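PDB 1STZ: heat-inducible transcription repressor HrcA from Thermotoga maritima, which probably represses the class I heat-shock operons grpE-dnaK-dnaJ and groELS by binding DNA, preventing their heat-shock induction. Local coordinates for residues A[18-23]-A[58-62]; A[35-39]-A[74-78]; A[39-43]-A[52-56]. All coordinates share one frame. Residue numbers count along the deposited sequence, not the author numbering.

Interaction 1: A[18-23]-A[58-62]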
loop_
_atom_site.group_PDB
_atom_site.type_symbol
_atom_site.label_atom_id
_atom_site.label_comp_id
_atom_site.label_asym_id
_atom_site.label_seq_id
_atom_site.Cartn_x
_atom_site.Cartn_y
_atom_site.Cartn_z
ATOM N N ARG A 18 4.693 38.500 15.163
ATOM C CA ARG A 18 4.985 38.661 13.739
ATOM C C ARG A 18 6.355 38.107 13.365
ATOM O O ARG A 18 6.497 37.425 12.354
ATOM C CB ARG A 18 4.913 40.131 13.341
ATOM C CG ARG A 18 5.190 40.400 11.862
ATOM C CD ARG A 18 5.380 41.873 11.538
ATOM N NE ARG A 18 6.450 42.452 12.345
ATOM C CZ ARG A 18 6.316 43.489 13.165
ATOM N NH1 ARG A 18 5.150 44.115 13.325
ATOM N NH2 ARG A 18 7.379 43.900 13.843
ATOM N N GLN A 19 7.356 38.413 14.180
ATOM C CA GLN A 19 8.719 37.950 13.943
ATOM C C GLN A 19 8.812 36.416 14.014
ATOM O O GLN A 19 9.594 35.800 13.290
ATOM C CB GLN A 19 9.681 38.622 14.935
ATOM C CG GLN A 19 9.855 40.127 14.663
ATOM C CD GLN A 19 10.394 40.926 15.839
ATOM O OE1 GLN A 19 10.495 40.430 16.960
ATOM N NE2 GLN A 19 10.740 42.175 15.578
ATOM N N ARG A 20 8.009 35.819 14.890
ATOM C CA ARG A 20 7.904 34.367 14.983
ATOM C C ARG A 20 7.350 33.804 13.674
ATOM O O ARG A 20 7.868 32.837 13.149
ATOM C CB ARG A 20 7.006 33.958 16.159
ATOM C CG ARG A 20 7.709 33.899 17.520
ATOM C CD ARG A 20 6.830 33.369 18.653
ATOM N NE ARG A 20 7.059 34.113 19.901
ATOM C CZ ARG A 20 8.119 33.947 20.704
ATOM N NH1 ARG A 20 9.056 33.045 20.419
ATOM N NH2 ARG A 20 8.240 34.683 21.806
ATOM N N LYS A 21 6.306 34.431 13.143
ATOM C CA LYS A 21 5.712 34.004 11.886
ATOM C C LYS A 21 6.687 34.206 10.737
ATOM O O LYS A 21 6.794 33.350 9.880
ATOM C CB LYS A 21 4.407 34.744 11.624
ATOM C CG LYS A 21 3.335 34.479 12.691
ATOM C CD LYS A 21 2.031 33.928 12.101
ATOM C CE LYS A 21 1.106 35.027 11.572
ATOM N NZ LYS A 21 -0.331 34.597 11.515
ATOM N N VAL A 22 7.430 35.306 10.743
ATOM C CA VAL A 22 8.422 35.557 9.700
ATOM C C VAL A 22 9.518 34.471 9.708
ATOM O O VAL A 22 9.951 34.002 8.657
ATOM C CB VAL A 22 9.075 36.953 9.853
ATOM C CG1 VAL A 22 10.219 37.124 8.867
ATOM C CG2 VAL A 22 8.041 38.061 9.655
ATOM N N LEU A 23 9.953 34.067 10.893
ATOM C CA LEU A 23 10.987 33.051 11.010
ATOM C C LEU A 23 10.440 31.720 10.512
ATOM O O LEU A 23 11.114 30.977 9.812
ATOM C CB LEU A 23 11.428 32.915 12.465
ATOM C CG LEU A 23 12.843 32.418 12.774
ATOM C CD1 LEU A 23 12.894 31.676 14.103
ATOM C CD2 LEU A 23 13.497 31.619 11.682
ATOM N N ASP A 58 12.751 42.817 10.815
ATOM C CA ASP A 58 12.525 41.595 11.578
ATOM C C ASP A 58 13.623 40.594 11.274
ATOM O O ASP A 58 14.074 39.882 12.162
ATOM C CB ASP A 58 11.171 40.978 11.226
ATOM C CG ASP A 58 10.013 41.862 11.602
ATOM O OD1 ASP A 58 10.197 42.772 12.438
ATOM O OD2 ASP A 58 8.877 41.726 11.097
ATOM N N MET A 59 14.046 40.556 10.012
ATOM C CA MET A 59 15.110 39.669 9.563
ATOM C C MET A 59 16.477 40.079 10.117
ATOM O O MET A 59 17.357 39.230 10.281
ATOM C CB MET A 59 15.142 39.606 8.033
ATOM C CG MET A 59 14.019 38.720 7.467
ATOM S SD MET A 59 13.760 38.843 5.703
ATOM C CE MET A 59 15.010 37.756 5.147
ATOM N N LYS A 60 16.645 41.365 10.415
ATOM C CA LYS A 60 17.858 41.862 11.066
ATOM C C LYS A 60 17.871 41.379 12.519
ATOM O O LYS A 60 18.894 40.904 13.020
ATOM C CB LYS A 60 17.924 43.395 11.010
ATOM C CG LYS A 60 19.113 43.967 10.217
ATOM C CD LYS A 60 18.881 43.910 8.700
ATOM C CE LYS A 60 19.325 42.575 8.089
ATOM N NZ LYS A 60 18.159 41.682 7.747
ATOM N N LYS A 61 16.724 41.496 13.187
ATOM C CA LYS A 61 16.573 40.992 14.546
ATOM C C LYS A 61 16.775 39.471 14.624
ATOM O O LYS A 61 17.381 38.967 15.559
ATOM C CB LYS A 61 15.204 41.380 15.105
ATOM C CG LYS A 61 14.989 40.987 16.563
ATOM C CD LYS A 61 13.725 41.638 17.129
ATOM C CE LYS A 61 13.695 41.615 18.652
ATOM N NZ LYS A 61 12.460 42.262 19.192
ATOM N N LEU A 62 16.276 38.744 13.632
ATOM C CA LEU A 62 16.384 37.282 13.619
ATOM C C LEU A 62 17.840 36.846 13.483
ATOM O O LEU A 62 18.282 35.877 14.117
ATOM C CB LEU A 62 15.557 36.706 12.474
ATOM C CG LEU A 62 14.038 36.737 12.674
ATOM C CD1 LEU A 62 13.332 36.280 11.401
ATOM C CD2 LEU A 62 13.618 35.882 13.862
#
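Asp58 and Leu62, one turn apart, project from helix 52-64 toward helix 17-33. The two segment axes approach to 10.0 Å and cross at -78°, so the contact is compact. The Asp58 carboxylate fills a hollow between the polar ends of Arg18 and Gln19, with Val22 CG2 as its apolar wall. Arg18 NE bonds Asp58 OD2 at 2.8 Å in a salt bridge, with a weak bond from Arg18 NH2 to Asp58 OD1 at 3.3 Å. Gln19 NE2 donates to Asp58 OD1 at 3.2 Å. Gln19 OE1, on the same amide, accepts a bond from Asn16 N and a weak one from Lys61 NZ at 3.5 Å. These helices are the first and third of a winged helix-turn-helix domain, the DNA-binding fold expected of this repressor. Next to the polar hollow lies an apolar one. Leu62 sits between Val22 and Leu23, over the backbone carbonyl of Gln19: Leu62 CD2 is 3.7 Å from Leu23 CG, and Leu62 CD1 is 4.1 Å from Val22 CG1. Val22 in turn is the bump between Asp58, Met59 and Leu62, with CG1 4.4 Å from Met59 CG. Leu23 and Leu62 both also touch Ile68 of the first wing strand.

Interaction 2: A[35-39]-A[74-78]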
loop_
_atom_site.group_PDB
_atom_site.type_symbol
_atom_site.label_atom_id
_atom_site.label_comp_id
_atom_site.label_asym_id
_atom_site.label_seq_id
_atom_site.Cartn_x
_atom_site.Cartn_y
_atom_site.Cartn_z
ATOM N N LYS A 35 16.696 27.641 -1.180
ATOM C CA LYS A 35 17.439 28.830 -1.567
ATOM C C LYS A 35 17.267 29.908 -0.496
ATOM O O LYS A 35 16.277 29.908 0.237
ATOM C CB LYS A 35 16.958 29.335 -2.931
ATOM C CG LYS A 35 17.375 28.440 -4.100
ATOM C CD LYS A 35 17.483 29.209 -5.424
ATOM C CE LYS A 35 18.750 30.063 -5.508
ATOM N NZ LYS A 35 19.096 30.411 -6.926
ATOM N N PRO A 36 18.220 30.828 -0.390
ATOM C CA PRO A 36 18.083 31.935 0.559
ATOM C C PRO A 36 16.752 32.672 0.364
ATOM O O PRO A 36 16.361 32.893 -0.771
ATOM C CB PRO A 36 19.282 32.828 0.233
ATOM C CG PRO A 36 20.271 31.927 -0.415
ATOM C CD PRO A 36 19.484 30.896 -1.144
ATOM N N VAL A 37 16.070 33.009 1.457
ATOM C CA VAL A 37 14.740 33.605 1.418
ATOM C C VAL A 37 14.786 35.095 1.746
ATOM O O VAL A 37 15.172 35.488 2.851
ATOM C CB VAL A 37 13.785 32.908 2.408
ATOM C CG1 VAL A 37 12.391 33.505 2.321
ATOM C CG2 VAL A 37 13.747 31.388 2.164
ATOM N N SER A 38 14.376 35.917 0.784
ATOM C CA SER A 38 14.385 37.365 0.949
ATOM C C SER A 38 13.109 37.881 1.612
ATOM O O SER A 38 12.138 37.147 1.759
ATOM C CB SER A 38 14.553 38.035 -0.405
ATOM O OG SER A 38 13.406 37.820 -1.211
ATOM N N SER A 39 13.128 39.151 2.010
ATOM C CA SER A 39 11.947 39.824 2.548
ATOM C C SER A 39 10.782 39.774 1.550
ATOM O O SER A 39 9.639 39.469 1.917
ATOM C CB SER A 39 12.281 41.286 2.865
ATOM O OG SER A 39 12.689 41.983 1.692
ATOM N N SER A 74 23.873 37.955 -0.751
ATOM C CA SER A 74 22.483 37.750 -1.153
ATOM C C SER A 74 21.527 38.480 -0.210
ATOM O O SER A 74 21.780 38.572 0.989
ATOM C CB SER A 74 22.168 36.246 -1.228
ATOM O OG SER A 74 20.917 35.922 -0.656
ATOM N N ALA A 75 20.441 39.013 -0.767
ATOM C CA ALA A 75 19.385 39.639 0.033
ATOM C C ALA A 75 18.641 38.598 0.876
ATOM O O ALA A 75 18.026 38.936 1.886
ATOM C CB ALA A 75 18.404 40.410 -0.873
ATOM N N GLY A 76 18.706 37.335 0.460
ATOM C CA GLY A 76 18.064 36.246 1.170
ATOM C C GLY A 76 18.844 35.717 2.365
ATOM O O GLY A 76 20.038 35.969 2.521
ATOM N N ARG A 77 18.144 34.966 3.208
ATOM C CA ARG A 77 18.709 34.425 4.427
ATOM C C ARG A 77 18.435 32.930 4.518
ATOM O O ARG A 77 17.555 32.400 3.846
ATOM C CB ARG A 77 18.134 35.163 5.636
ATOM C CG ARG A 77 18.435 36.683 5.648
ATOM C CD ARG A 77 19.928 36.993 5.701
ATOM N NE ARG A 77 20.271 38.403 5.890
ATOM C CZ ARG A 77 20.470 39.283 4.908
ATOM N NH1 ARG A 77 20.317 38.938 3.633
ATOM N NH2 ARG A 77 20.816 40.534 5.207
ATOM N N ILE A 78 19.200 32.253 5.359
ATOM C CA ILE A 78 19.105 30.799 5.507
ATOM C C ILE A 78 19.019 30.484 6.999
ATOM O O ILE A 78 19.747 31.082 7.787
ATOM C CB ILE A 78 20.367 30.141 4.887
ATOM C CG1 ILE A 78 20.283 30.174 3.365
ATOM C CG2 ILE A 78 20.539 28.696 5.351
ATOM C CD1 ILE A 78 21.532 29.628 2.664
#
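Pro36 loses more surface here than any other residue of the two segments, 69 Å². Its ring lies over the chain of 74-78. Pro36 CB is 3.6 Å from Ser74 OG and also 3.6 Å from Gly76 C. Pro36 CG meets Ile78 CD1 at 4.0 Å, the apolar part of the contact. Pro36 CA makes a CA-H...O contact with Arg77 O at 3.4 Å. Pro71, in the wing loop, also touches both Pro36 and Ile78.

Gly76 comes next, with 36 Å² buried. The chains approach closely here, with Gly76 CA 3.9 Å from Ser38 CA. An ideal CB on Gly76 would clash, at 2.6 Å from Pro36 C and 3.0 Å from Val37 N. Instead Gly76 CA makes a CA-H...O contact with Val37 O at 3.4 Å.

In a winged helix, the link between the first two helices commonly adds a short strand to the wing. Here that addition is a single antiparallel bridge of Val37 with Arg77, a hydrogen-bonded pair. Val37 N donates to Arg77 O at 2.9 Å, and Arg77 N donates to Val37 O at 3.0 Å. Ile78 continues the wing by backbone bonds to Tyr69. The CA-to-CB bond of Arg77 points away from 35-39, and its side chain packs on Met59 and Lys60 of helix 52-64. Just after the bridge, Ser38 is the N-cap of helix 39-45, its OG accepting a bond from Arg41 N.

Interaction 3: A[39-43]-A[52-56]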
loop_
_atom_site.group_PDB
_atom_site.type_symbol
_atom_site.label_atom_id
_atom_site.label_comp_id
_atom_site.label_asym_id
_atom_site.label_seq_id
_atom_site.Cartn_x
_atom_site.Cartn_y
_atom_site.Cartn_z
ATOM N N SER A 39 13.128 39.151 2.010
ATOM C CA SER A 39 11.947 39.824 2.548
ATOM C C SER A 39 10.782 39.774 1.550
ATOM O O SER A 39 9.639 39.469 1.917
ATOM C CB SER A 39 12.281 41.286 2.865
ATOM O OG SER A 39 12.689 41.983 1.692
ATOM N N GLN A 40 11.089 40.065 0.286
ATOM C CA GLN A 40 10.096 40.044 -0.782
ATOM C C GLN A 40 9.482 38.658 -0.959
ATOM O O GLN A 40 8.309 38.550 -1.313
ATOM C CB GLN A 40 10.698 40.511 -2.119
ATOM C CG GLN A 40 11.507 41.818 -2.072
ATOM C CD GLN A 40 10.926 42.872 -1.131
ATOM O OE1 GLN A 40 11.183 42.848 0.076
ATOM N NE2 GLN A 40 10.156 43.802 -1.684
ATOM N N ARG A 41 10.268 37.607 -0.722
ATOM C CA ARG A 41 9.760 36.240 -0.830
ATOM C C ARG A 41 8.736 35.957 0.259
ATOM O O ARG A 41 7.684 35.395 -0.032
ATOM C CB ARG A 41 10.881 35.188 -0.751
ATOM C CG ARG A 41 11.622 34.919 -2.073
ATOM C CD ARG A 41 10.897 34.032 -3.111
ATOM N NE ARG A 41 9.819 33.201 -2.559
ATOM C CZ ARG A 41 8.727 32.827 -3.235
ATOM N NH1 ARG A 41 8.543 33.180 -4.505
ATOM N NH2 ARG A 41 7.804 32.088 -2.636
ATOM N N VAL A 42 9.031 36.339 1.504
ATOM C CA VAL A 42 8.147 35.963 2.618
ATOM C C VAL A 42 6.778 36.636 2.491
ATOM O O VAL A 42 5.772 36.073 2.908
ATOM C CB VAL A 42 8.765 36.176 4.060
ATOM C CG1 VAL A 42 10.280 36.137 4.048
ATOM C CG2 VAL A 42 8.262 37.447 4.723
ATOM N N LEU A 43 6.747 37.825 1.901
ATOM C CA LEU A 43 5.490 38.527 1.678
ATOM C C LEU A 43 4.640 37.823 0.625
ATOM O O LEU A 43 3.420 37.756 0.757
ATOM C CB LEU A 43 5.755 39.969 1.244
ATOM C CG LEU A 43 6.306 40.907 2.316
ATOM C CD1 LEU A 43 6.353 42.332 1.784
ATOM C CD2 LEU A 43 5.477 40.825 3.598
ATOM N N SER A 52 7.340 45.772 3.399
ATOM C CA SER A 52 8.610 45.136 3.032
ATOM C C SER A 52 9.775 45.589 3.915
ATOM O O SER A 52 10.674 44.799 4.210
ATOM C CB SER A 52 8.948 45.417 1.561
ATOM O OG SER A 52 10.352 45.476 1.350
ATOM N N ALA A 53 9.772 46.861 4.313
ATOM C CA ALA A 53 10.815 47.388 5.196
ATOM C C ALA A 53 10.731 46.750 6.586
ATOM O O ALA A 53 11.752 46.477 7.216
ATOM C CB ALA A 53 10.712 48.901 5.296
ATOM N N THR A 54 9.507 46.506 7.045
ATOM C CA THR A 54 9.257 45.915 8.357
ATOM C C THR A 54 9.779 44.494 8.431
ATOM O O THR A 54 10.281 44.077 9.471
ATOM C CB THR A 54 7.741 45.928 8.676
ATOM O OG1 THR A 54 7.262 47.281 8.723
ATOM C CG2 THR A 54 7.456 45.381 10.076
ATOM N N ILE A 55 9.660 43.760 7.326
ATOM C CA ILE A 55 10.109 42.368 7.264
ATOM C C ILE A 55 11.631 42.285 7.309
ATOM O O ILE A 55 12.181 41.388 7.933
ATOM C CB ILE A 55 9.587 41.664 5.978
ATOM C CG1 ILE A 55 8.051 41.657 5.923
ATOM C CG2 ILE A 55 10.129 40.244 5.878
ATOM C CD1 ILE A 55 7.367 40.823 6.976
ATOM N N ARG A 56 12.302 43.210 6.634
ATOM C CA ARG A 56 13.761 43.272 6.651
ATOM C C ARG A 56 14.286 43.588 8.049
ATOM O O ARG A 56 15.313 43.051 8.461
ATOM C CB ARG A 56 14.274 44.331 5.676
ATOM C CG ARG A 56 14.129 43.972 4.205
ATOM C CD ARG A 56 14.623 45.080 3.267
ATOM N NE ARG A 56 15.994 45.463 3.619
ATOM C CZ ARG A 56 16.449 46.704 3.795
ATOM N NH1 ARG A 56 15.670 47.769 3.626
ATOM N NH2 ARG A 56 17.723 46.880 4.135
#
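Helices 39-45 and 52-64 form the helix-turn-helix of the winged-helix domain, and 52-64 is probably its recognition helix. The segment axes come within 9.2 Å and cross at 114°. Ser39 comes first and points toward helix 52-64. Ser39 CA lies 3.8 Å from Ile55 CG2, and Ser39 OG is 3.5 Å from Arg56 CG. Its hydroxyl donates a very short bond, 2.4 Å from Ser39 OG to Gln40 OE1. Gln40 starts away from helix 52-64 but bends back, so that Gln40 OE1 accepts a second bond, from Ser52 OG at 3.0 Å. This polar link lies on the more exposed side of the contact. Val42 turns inward, with CG2 3.6 Å from Ile55 CG2. It also touches Ile26 of helix 17-33, so this side of the pair faces the domain core. Leu43 is last and packs on the first turn of helix 52-64: Leu43 CD1 lies 3.8 Å from Ser52 CA, and Leu43 CD2 lies 3.6 Å from Ile55 CG1.

All three contacts belong to one winged-helix domain, far from the centre of the chain. Interaction 1 is the most buried, yet it combines a salt bridge with leucine and valine packing. Interaction 3 shares helix 52-64 with it. That contact is only partly buried, with an apolar inner side and a serine-glutamine link outside. Interaction 2 is also partly buried but joins loops, and its polar bonds are backbone to backbone. Ser39 belongs to both interactions 2 and 3. Met59, part of interaction 1, also reaches the other two: Met59 CE lies 3.2 Å from Val37 O, and Met59 SD lies 3.8 Å from Ser39 N. Val22 CG2 and Ile55 CD1, 3.9 Å apart, join interactions 1 and 3.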